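Local coordinates for protein heroin esterase (Rhodococcus sp., PDB 1LZL) that catalyses the hydrolysis of ester bonds, probably the acetyl esters of heroin, as an acetyl esterase with the alpha/beta-hydrolase fold, at residues D99-C102 with V103-A106; L216-K219 with Y220-E224; A296-A299 with V300-R303. All coordinates share one frame; numbering follows the deposited sequence.

Contact 1 of 3, residues D99-C102 with V103-A106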
ATOM      1  N   ASP A  99       6.474   6.835  -7.493  1.00 11.40           N
ATOM      2  CA  ASP A  99       7.512   7.860  -7.329  1.00 12.41           C
ATOM      3  C   ASP A  99       6.999   9.200  -6.804  1.00 11.38           C
ATOM      4  O   ASP A  99       7.684   9.759  -5.939  1.00 12.70           O
ATOM      5  CB  ASP A  99       8.212   8.105  -8.673  1.00 14.10           C
ATOM      6  CG  ASP A  99       9.284   7.130  -9.063  1.00 15.76           C
ATOM      7  OD1 ASP A  99       9.597   6.156  -8.325  1.00 14.65           O
ATOM      8  OD2 ASP A  99       9.897   7.310 -10.148  1.00 18.36           O
ATOM      9  N   PRO A 100       5.846   9.720  -7.196  1.00 13.32           N
ATOM     10  CA  PRO A 100       5.423  11.034  -6.661  1.00 12.84           C
ATOM     11  C   PRO A 100       5.385  11.084  -5.144  1.00 14.55           C
ATOM     12  O   PRO A 100       5.955  11.964  -4.501  1.00 12.93           O
ATOM     13  CB  PRO A 100       4.036  11.220  -7.289  1.00 13.12           C
ATOM     14  CG  PRO A 100       4.137  10.503  -8.612  1.00 14.15           C
ATOM     15  CD  PRO A 100       4.880   9.240  -8.215  1.00 13.08           C
ATOM     16  N   PHE A 101       4.755  10.076  -4.546  1.00 12.03           N
ATOM     17  CA  PHE A 101       4.637  10.023  -3.085  1.00 11.83           C
ATOM     18  C   PHE A 101       6.000   9.811  -2.444  1.00 11.66           C
ATOM     19  O   PHE A 101       6.313  10.422  -1.413  1.00 11.10           O
ATOM     20  CB  PHE A 101       3.650   8.917  -2.649  1.00 13.48           C
ATOM     21  CG  PHE A 101       3.479   8.833  -1.132  1.00 13.26           C
ATOM     22  CD1 PHE A 101       3.011   9.954  -0.433  1.00 14.99           C
ATOM     23  CD2 PHE A 101       3.821   7.668  -0.446  1.00 13.07           C
ATOM     24  CE1 PHE A 101       2.874   9.876   0.959  1.00 14.04           C
ATOM     25  CE2 PHE A 101       3.631   7.562   0.936  1.00 12.13           C
ATOM     26  CZ  PHE A 101       3.166   8.690   1.623  1.00 12.88           C
ATOM     27  N   CYS A 102       6.813   8.925  -3.019  1.00 11.35           N
ATOM     28  CA  CYS A 102       8.114   8.633  -2.382  1.00 12.64           C
ATOM     29  C   CYS A 102       9.023   9.870  -2.406  1.00 12.29           C
ATOM     30  O   CYS A 102       9.739  10.149  -1.451  1.00 13.59           O
ATOM     31  CB  CYS A 102       8.754   7.422  -3.078  1.00 12.77           C
ATOM     32  SG  CYS A 102       7.773   5.917  -2.775  1.00 13.72           S
ATOM     33  N   VAL A 103       8.973  10.607  -3.536  1.00 14.27           N
ATOM     34  CA  VAL A 103       9.728  11.861  -3.594  1.00 14.20           C
ATOM     35  C   VAL A 103       9.210  12.837  -2.540  1.00 14.10           C
ATOM     36  O   VAL A 103       9.975  13.513  -1.837  1.00 15.01           O
ATOM     37  CB  VAL A 103       9.613  12.451  -5.007  1.00 15.28           C
ATOM     38  CG1 VAL A 103      10.056  13.911  -5.057  1.00 14.14           C
ATOM     39  CG2 VAL A 103      10.451  11.605  -5.965  1.00 17.07           C
ATOM     40  N   GLU A 104       7.875  12.921  -2.414  1.00 14.19           N
ATOM     41  CA  GLU A 104       7.299  13.832  -1.413  1.00 15.08           C
ATOM     42  C   GLU A 104       7.803  13.571  -0.006  1.00 13.47           C
ATOM     43  O   GLU A 104       8.177  14.458   0.780  1.00 14.97           O
ATOM     44  CB  GLU A 104       5.745  13.767  -1.480  1.00 18.66           C
ATOM     45  CG  GLU A 104       5.125  14.858  -0.605  1.00 31.32           C
ATOM     46  CD  GLU A 104       3.614  14.946  -0.603  1.00 31.07           C
ATOM     47  OE1 GLU A 104       2.987  13.894  -0.900  1.00 52.22           O
ATOM     48  OE2 GLU A 104       3.027  16.033  -0.299  1.00 33.33           O
ATOM     49  N   VAL A 105       7.797  12.279   0.355  1.00 13.67           N
ATOM     50  CA  VAL A 105       8.241  11.898   1.710  1.00 13.22           C
ATOM     51  C   VAL A 105       9.725  12.259   1.889  1.00 12.73           C
ATOM     52  O   VAL A 105      10.108  12.821   2.916  1.00 13.81           O
ATOM     53  CB  VAL A 105       7.992  10.389   1.901  1.00 12.20           C
ATOM     54  CG1 VAL A 105       8.736   9.862   3.106  1.00 13.76           C
ATOM     55  CG2 VAL A 105       6.474  10.146   1.981  1.00 14.89           C
ATOM     56  N   ALA A 106      10.543  11.923   0.883  1.00 12.50           N
ATOM     57  CA  ALA A 106      11.977  12.191   1.035  1.00 12.71           C
ATOM     58  C   ALA A 106      12.231  13.688   1.114  1.00 15.04           C
ATOM     59  O   ALA A 106      12.972  14.201   1.938  1.00 17.06           O
ATOM     60  CB  ALA A 106      12.770  11.600  -0.113  1.00 12.83           C
TER

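Contact 2 of 3, residues L216-K219 with Y220-E224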
ATOM      1  N   LEU A 216     -11.712 -10.800  -8.693  1.00 13.24           N
ATOM      2  CA  LEU A 216     -10.658 -11.121  -9.657  1.00 12.27           C
ATOM      3  C   LEU A 216      -9.297 -10.877  -9.015  1.00 11.95           C
ATOM      4  O   LEU A 216      -8.344 -11.677  -9.233  1.00 13.67           O
ATOM      5  CB  LEU A 216     -10.777 -10.285 -10.937  1.00 15.20           C
ATOM      6  CG  LEU A 216     -11.799 -10.803 -11.984  1.00 23.12           C
ATOM      7  CD1 LEU A 216     -12.872 -11.628 -11.321  1.00 39.50           C
ATOM      8  CD2 LEU A 216     -12.285  -9.629 -12.789  1.00 21.22           C
ATOM      9  N   SER A 217      -9.167  -9.852  -8.203  1.00 11.97           N
ATOM     10  CA  SER A 217      -7.854  -9.515  -7.599  1.00 10.22           C
ATOM     11  C   SER A 217      -7.409 -10.617  -6.677  1.00 11.22           C
ATOM     12  O   SER A 217      -6.269 -11.091  -6.754  1.00 11.22           O
ATOM     13  CB  SER A 217      -8.023  -8.205  -6.845  1.00 10.43           C
ATOM     14  OG  SER A 217      -6.940  -7.859  -5.975  1.00 11.14           O
ATOM     15  N   TRP A 218      -8.294 -11.087  -5.789  1.00 11.64           N
ATOM     16  CA  TRP A 218      -7.848 -12.158  -4.894  1.00 11.62           C
ATOM     17  C   TRP A 218      -7.615 -13.468  -5.625  1.00 11.78           C
ATOM     18  O   TRP A 218      -6.754 -14.253  -5.262  1.00 12.44           O
ATOM     19  CB  TRP A 218      -8.861 -12.333  -3.760  1.00 12.78           C
ATOM     20  CG  TRP A 218      -8.735 -11.200  -2.751  1.00 11.02           C
ATOM     21  CD1 TRP A 218      -9.566 -10.093  -2.616  1.00 11.66           C
ATOM     22  CD2 TRP A 218      -7.723 -11.096  -1.755  1.00 10.78           C
ATOM     23  NE1 TRP A 218      -9.115  -9.290  -1.565  1.00 11.64           N
ATOM     24  CE2 TRP A 218      -7.983  -9.899  -1.042  1.00 10.72           C
ATOM     25  CE3 TRP A 218      -6.611 -11.866  -1.393  1.00 11.08           C
ATOM     26  CZ2 TRP A 218      -7.185  -9.474   0.009  1.00 11.30           C
ATOM     27  CZ3 TRP A 218      -5.803 -11.452  -0.329  1.00 11.48           C
ATOM     28  CH2 TRP A 218      -6.096 -10.258   0.368  1.00 11.46           C
ATOM     29  N   LYS A 219      -8.420 -13.736  -6.659  1.00 11.88           N
ATOM     30  CA  LYS A 219      -8.205 -14.957  -7.462  1.00 12.99           C
ATOM     31  C   LYS A 219      -6.853 -14.912  -8.157  1.00 12.26           C
ATOM     32  O   LYS A 219      -6.111 -15.901  -8.127  1.00 14.37           O
ATOM     33  CB  LYS A 219      -9.365 -15.121  -8.446  1.00 16.81           C
ATOM     34  CG  LYS A 219      -9.299 -16.379  -9.313  1.00 20.71           C
ATOM     35  CD  LYS A 219      -9.121 -17.567  -8.373  1.00 19.09           C
ATOM     36  CE  LYS A 219      -9.157 -18.934  -9.035  1.00 21.09           C
ATOM     37  NZ  LYS A 219      -9.240 -19.986  -7.992  1.00 29.25           N
ATOM     38  N   TYR A 220      -6.474 -13.803  -8.783  1.00 11.24           N
ATOM     39  CA  TYR A 220      -5.149 -13.691  -9.394  1.00 10.78           C
ATOM     40  C   TYR A 220      -4.051 -13.908  -8.361  1.00  9.95           C
ATOM     41  O   TYR A 220      -3.072 -14.611  -8.655  1.00 11.81           O
ATOM     42  CB  TYR A 220      -4.960 -12.302 -10.006  1.00 11.90           C
ATOM     43  CG  TYR A 220      -5.819 -12.046 -11.219  1.00 13.71           C
ATOM     44  CD1 TYR A 220      -6.139 -13.073 -12.100  1.00 18.85           C
ATOM     45  CD2 TYR A 220      -6.268 -10.774 -11.476  1.00 15.19           C
ATOM     46  CE1 TYR A 220      -6.935 -12.754 -13.209  1.00 23.61           C
ATOM     47  CE2 TYR A 220      -7.064 -10.444 -12.573  1.00 15.61           C
ATOM     48  CZ  TYR A 220      -7.377 -11.466 -13.431  1.00 20.20           C
ATOM     49  OH  TYR A 220      -8.165 -11.175 -14.522  1.00 22.90           O
ATOM     50  N   TYR A 221      -4.203 -13.292  -7.189  1.00  9.95           N
ATOM     51  CA  TYR A 221      -3.123 -13.352  -6.184  1.00  9.89           C
ATOM     52  C   TYR A 221      -2.962 -14.722  -5.539  1.00 10.85           C
ATOM     53  O   TYR A 221      -1.852 -15.224  -5.352  1.00 11.05           O
ATOM     54  CB  TYR A 221      -3.506 -12.329  -5.096  1.00  9.15           C
ATOM     55  CG  TYR A 221      -2.481 -12.096  -4.006  1.00  9.28           C
ATOM     56  CD1 TYR A 221      -1.111 -12.066  -4.255  1.00 10.41           C
ATOM     57  CD2 TYR A 221      -2.919 -11.868  -2.712  1.00 10.07           C
ATOM     58  CE1 TYR A 221      -0.218 -11.837  -3.213  1.00  9.78           C
ATOM     59  CE2 TYR A 221      -2.050 -11.629  -1.660  1.00 10.18           C
ATOM     60  CZ  TYR A 221      -0.679 -11.619  -1.943  1.00 11.01           C
ATOM     61  OH  TYR A 221       0.233 -11.368  -0.914  1.00 13.08           O
ATOM     62  N   LEU A 222      -4.079 -15.353  -5.159  1.00 11.32           N
ATOM     63  CA  LEU A 222      -3.986 -16.601  -4.405  1.00 13.12           C
ATOM     64  C   LEU A 222      -3.885 -17.828  -5.322  1.00 13.01           C
ATOM     65  O   LEU A 222      -3.398 -18.867  -4.829  1.00 15.43           O
ATOM     66  CB  LEU A 222      -5.202 -16.709  -3.482  1.00 12.56           C
ATOM     67  CG  LEU A 222      -5.247 -15.515  -2.463  1.00 11.74           C
ATOM     68  CD1 LEU A 222      -6.423 -15.693  -1.521  1.00 16.40           C
ATOM     69  CD2 LEU A 222      -3.941 -15.379  -1.689  1.00 15.22           C
ATOM     70  N   GLY A 223      -4.274 -17.681  -6.585  1.00 11.97           N
ATOM     71  CA  GLY A 223      -4.004 -18.758  -7.542  1.00 15.80           C
ATOM     72  C   GLY A 223      -5.162 -19.718  -7.817  1.00 19.45           C
ATOM     73  O   GLY A 223      -6.226 -19.666  -7.191  1.00 24.31           O
ATOM     74  N   GLU A 224      -4.931 -20.609  -8.780  1.00 20.22           N
ATOM     75  CA  GLU A 224      -5.994 -21.376  -9.427  1.00 18.45           C
ATOM     76  C   GLU A 224      -6.520 -22.473  -8.512  1.00 22.26           C
ATOM     77  O   GLU A 224      -7.549 -23.123  -8.794  1.00 28.93           O
ATOM     78  CB  GLU A 224      -5.515 -21.947 -10.758  1.00 19.00           C
ATOM     79  CG  GLU A 224      -5.056 -20.875 -11.770  1.00 27.74           C
ATOM     80  CD  GLU A 224      -6.272 -20.228 -12.426  1.00 28.65           C
ATOM     81  OE1 GLU A 224      -7.383 -20.557 -11.943  1.00 24.77           O
ATOM     82  OE2 GLU A 224      -6.109 -19.419 -13.377  1.00 31.76           O
TER
HETATM   83  O   HOH W   1      -9.288 -22.181 -10.169  1.00 39.30           O

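Contact 3 of 3, residues A296-A299 with V300-R303. Unlike the reference sequence in segment 296-299: Ala-299 (reference Gly). Unlike the reference sequence in segment 300-303: Ser-301 (reference Arg).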
ATOM      1  N   ALA A 296      -5.545  15.227  -6.914  1.00 21.16           N
ATOM      2  CA  ALA A 296      -4.686  15.727  -5.840  1.00 21.49           C
ATOM      3  C   ALA A 296      -5.052  17.156  -5.470  1.00 22.77           C
ATOM      4  O   ALA A 296      -4.749  17.650  -4.409  1.00 24.37           O
ATOM      5  CB  ALA A 296      -3.205  15.612  -6.206  1.00 29.43           C
ATOM      6  N   THR A 297      -5.703  17.811  -6.405  1.00 23.62           N
ATOM      7  CA  THR A 297      -6.129  19.185  -6.255  1.00 23.93           C
ATOM      8  C   THR A 297      -7.316  19.341  -5.335  1.00 22.03           C
ATOM      9  O   THR A 297      -7.521  20.415  -4.764  1.00 26.28           O
ATOM     10  CB  THR A 297      -6.424  19.716  -7.687  1.00 32.09           C
ATOM     11  OG1 THR A 297      -7.336  18.860  -8.387  1.00 59.49           O
ATOM     12  CG2 THR A 297      -5.096  19.636  -8.416  1.00 44.19           C
ATOM     13  N   ALA A 298      -8.131  18.306  -5.143  1.00 21.57           N
ATOM     14  CA  ALA A 298      -9.311  18.426  -4.292  1.00 22.52           C
ATOM     15  C   ALA A 298      -8.931  18.723  -2.850  1.00 23.16           C
ATOM     16  O   ALA A 298      -7.918  18.178  -2.391  1.00 20.27           O
ATOM     17  CB  ALA A 298     -10.093  17.113  -4.383  1.00 20.76           C
ATOM     18  N   ALA A 299      -9.741  19.565  -2.163  1.00 21.41           N
ATOM     19  CA  ALA A 299      -9.338  19.866  -0.777  1.00 18.71           C
ATOM     20  C   ALA A 299      -9.284  18.606   0.094  1.00 16.82           C
ATOM     21  O   ALA A 299      -8.384  18.548   0.930  1.00 18.84           O
ATOM     22  CB  ALA A 299     -10.260  20.915  -0.177  1.00 23.41           C
ATOM     23  N   VAL A 300     -10.196  17.649  -0.097  1.00 15.92           N
ATOM     24  CA  VAL A 300     -10.216  16.434   0.756  1.00 14.86           C
ATOM     25  C   VAL A 300      -8.978  15.586   0.485  1.00 14.82           C
ATOM     26  O   VAL A 300      -8.455  14.966   1.434  1.00 13.86           O
ATOM     27  CB  VAL A 300     -11.496  15.598   0.579  1.00 14.39           C
ATOM     28  CG1 VAL A 300     -11.607  14.979  -0.828  1.00 14.65           C
ATOM     29  CG2 VAL A 300     -11.585  14.513   1.654  1.00 14.23           C
ATOM     30  N   SER A 301      -8.517  15.557  -0.764  1.00 15.55           N
ATOM     31  CA  SER A 301      -7.250  14.896  -1.115  1.00 15.85           C
ATOM     32  C   SER A 301      -6.076  15.634  -0.481  1.00 16.09           C
ATOM     33  O   SER A 301      -5.173  15.003   0.112  1.00 17.75           O
ATOM     34  CB  SER A 301      -7.105  14.822  -2.643  1.00 16.82           C
ATOM     35  OG  SER A 301      -8.167  14.059  -3.198  1.00 14.76           O
ATOM     36  N   GLU A 302      -6.061  16.963  -0.557  1.00 16.37           N
ATOM     37  CA  GLU A 302      -4.964  17.747   0.058  1.00 16.95           C
ATOM     38  C   GLU A 302      -4.914  17.493   1.551  1.00 13.83           C
ATOM     39  O   GLU A 302      -3.811  17.295   2.082  1.00 15.73           O
ATOM     40  CB  GLU A 302      -5.093  19.255  -0.276  1.00 18.73           C
ATOM     41  CG  GLU A 302      -4.908  19.456  -1.803  1.00 25.13           C
ATOM     42  CD  GLU A 302      -5.131  20.910  -2.177  1.00 39.16           C
ATOM     43  OE1 GLU A 302      -5.576  21.704  -1.315  1.00 47.34           O
ATOM     44  OE2 GLU A 302      -4.822  21.235  -3.341  1.00 58.17           O
ATOM     45  N   ARG A 303      -6.069  17.502   2.223  1.00 16.21           N
ATOM     46  CA  ARG A 303      -6.102  17.184   3.650  1.00 16.44           C
ATOM     47  C   ARG A 303      -5.531  15.789   3.927  1.00 14.81           C
ATOM     48  O   ARG A 303      -4.776  15.591   4.898  1.00 15.72           O
ATOM     49  CB  ARG A 303      -7.522  17.129   4.185  1.00 20.95           C
ATOM     50  CG  ARG A 303      -8.242  18.433   4.426  1.00 25.87           C
ATOM     51  CD  ARG A 303      -9.400  18.212   5.347  1.00 23.80           C
ATOM     52  NE  ARG A 303     -10.614  17.524   4.901  1.00 20.45           N
ATOM     53  CZ  ARG A 303     -11.150  16.548   5.660  1.00 30.95           C
ATOM     54  NH1 ARG A 303     -10.625  16.131   6.817  1.00 18.11           N
ATOM     55  NH2 ARG A 303     -12.274  15.907   5.313  1.00 20.61           N
TER

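Contact 1 of 3, residues D99-C102 with V103-A106
With CG of Phe-101 trans to the backbone nitrogen (chi1 -179°), the benzyl group runs forward along the helix, where it meets a methyl group of Val-105. The valine torsion (chi1 165°) sets CG2 trans to the carbonyl carbon, so that this branch turns back to the preceding turn. There CG2 lies over one face of the phenyl ring, 3.9 Å from the centroid of Phe-101, a CH-pi contact displaced toward the ring's rim. Its closest ring atom is CZ of Phe-101, 3.6 Å from CG2 of Val-105. The same methyl also rests 3.4 Å from O of Phe-101, so one branch packs on both the ring and the carbonyl of a single residue. Glu-104 comes to the ring from another direction: its extended chain brings OE1 to the edge, 4.0 Å from CD1 of Phe-101, with carboxylate and ring nearly perpendicular (89°). Beneath these side chains four i to i+4 bonds run from Asp-99 to Ala-106; that from Val-103 N to Asp-99 O, 2.9 Å, is nearly straight. The Asp-99 carboxylate is engaged elsewhere, in a salt bridge with Arg-68. Cys-102 and Val-105 face strand 112-116 through Val-113, while Phe-101 and Val-105 also touch helix 299-315. This is the opening of helix 99-109, the connection of a beta-alpha-beta crossover between strands 79-85 and 112-116 in the alpha/beta-hydrolase sheet.

Contact 2 of 3, residues L216-K219 with Y220-E224
A helix terminated by glycine is the setting here: helix 211-222 gives way at Gly-223, whose positive phi (98°) turns the chain, and Lys-219 from the last turn reaches over the end. The backbone ladder holds up to that point, with Gly-223 N bonded to Lys-219 O at 3.0 Å. Lys-219 bends at chi2 (53°) and is otherwise extended, which carries NZ beyond the terminus to bond O of Gly-223 at 3.1 Å. A water accepts from NZ of Lys-219 and donates to OE1 of Glu-224, joining two opposite charges whose atoms, NZ and OE1, stay 4.4 Å apart, beyond a salt bridge. Were the lysine cut back to an alanine here, the Gly-223 carbonyl would probably lose this donor and the water its cationic partner. On other sides of the helix the packing is aromatic. O of Leu-216 sits over one face of the Tyr-220 ring, 3.2 Å from its CG, while the Tyr-220 hydroxyl is bonded to O of Phe-23. Trp-218 lies alongside Tyr-221, bringing CZ3 to the phenol edge, 3.8 Å from CD2 of Tyr-221, with the planes at an oblique 54°. CD1 of Leu-222 meets the same indole at CE3 of Trp-218, 3.8 Å away. Phe-90 completes the cluster by meeting both Trp-218 and Tyr-221. A glycine of positive phi just past the last helical residue is a common stop for a helix.

Contact 3 of 3, residues A296-A299 with V300-R303
The backbone is extended at Ala-298 (psi 143°) and helical from Ala-299 onward, and the first two i to i+4 bonds follow at once: Glu-302 N to Ala-298 O and Arg-303 N to Ala-299 O, each 2.9 Å long. Glu-302 leans back over the incoming loop. With CG trans to its carbonyl carbon (chi1 -65°), its aliphatic part passes the loop carbonyls, CG of Glu-302 lying 3.2 Å from O of Ala-296. Beyond CG the chain is extended, and OE2 of Glu-302 comes 3.2 Å from O of Thr-297; both are acceptors, so this approach is no hydrogen bond. Ala-298 is the N-cap of helix 299-315, the helix that follows the last sheet strand, 280-285, in this alpha/beta hydrolase. Its methyl carries no capping acceptor; instead OE1 of Glu-10, from helix 9-14, bonds to Ala-299 N. The Ala-298 methyl packs 3.8 Å from OG of Ser-301, whose hydroxyl is itself tied to O of Val-295 and O of Ser-292. On the sheet side Val-300 places CG1 between its own N and carbonyl carbon (chi1 66°), 4.4 Å from CB of Ala-298; its side chain also touches Leu-11 and Phe-285. CG of Arg-303 runs beside the preceding turn, 3.5 Å from O of Ala-299, and the rest of the chain bends at chi3 near His-283 and Pro-286.

All three are local contacts along or at the end of a helix: contact 1 within the first turns, contact 2 where a helix stops, contact 3 where a loop enters one. Contact 1 is the buried member and mostly apolar, resting against the sheet; contacts 2 and 3 are only partly buried and put charged side chains at their helix termini, a lysine at the C-terminal end and a glutamate at the N-terminal one. Contacts 1 and 3 are neighbours, their centres about 16 Å apart, and share an element, since Phe-101 and Val-105 pack on the helix that contact 3 begins. Contact 2 lies across the chain's centre from both, about 30 Å from contact 1 between centres.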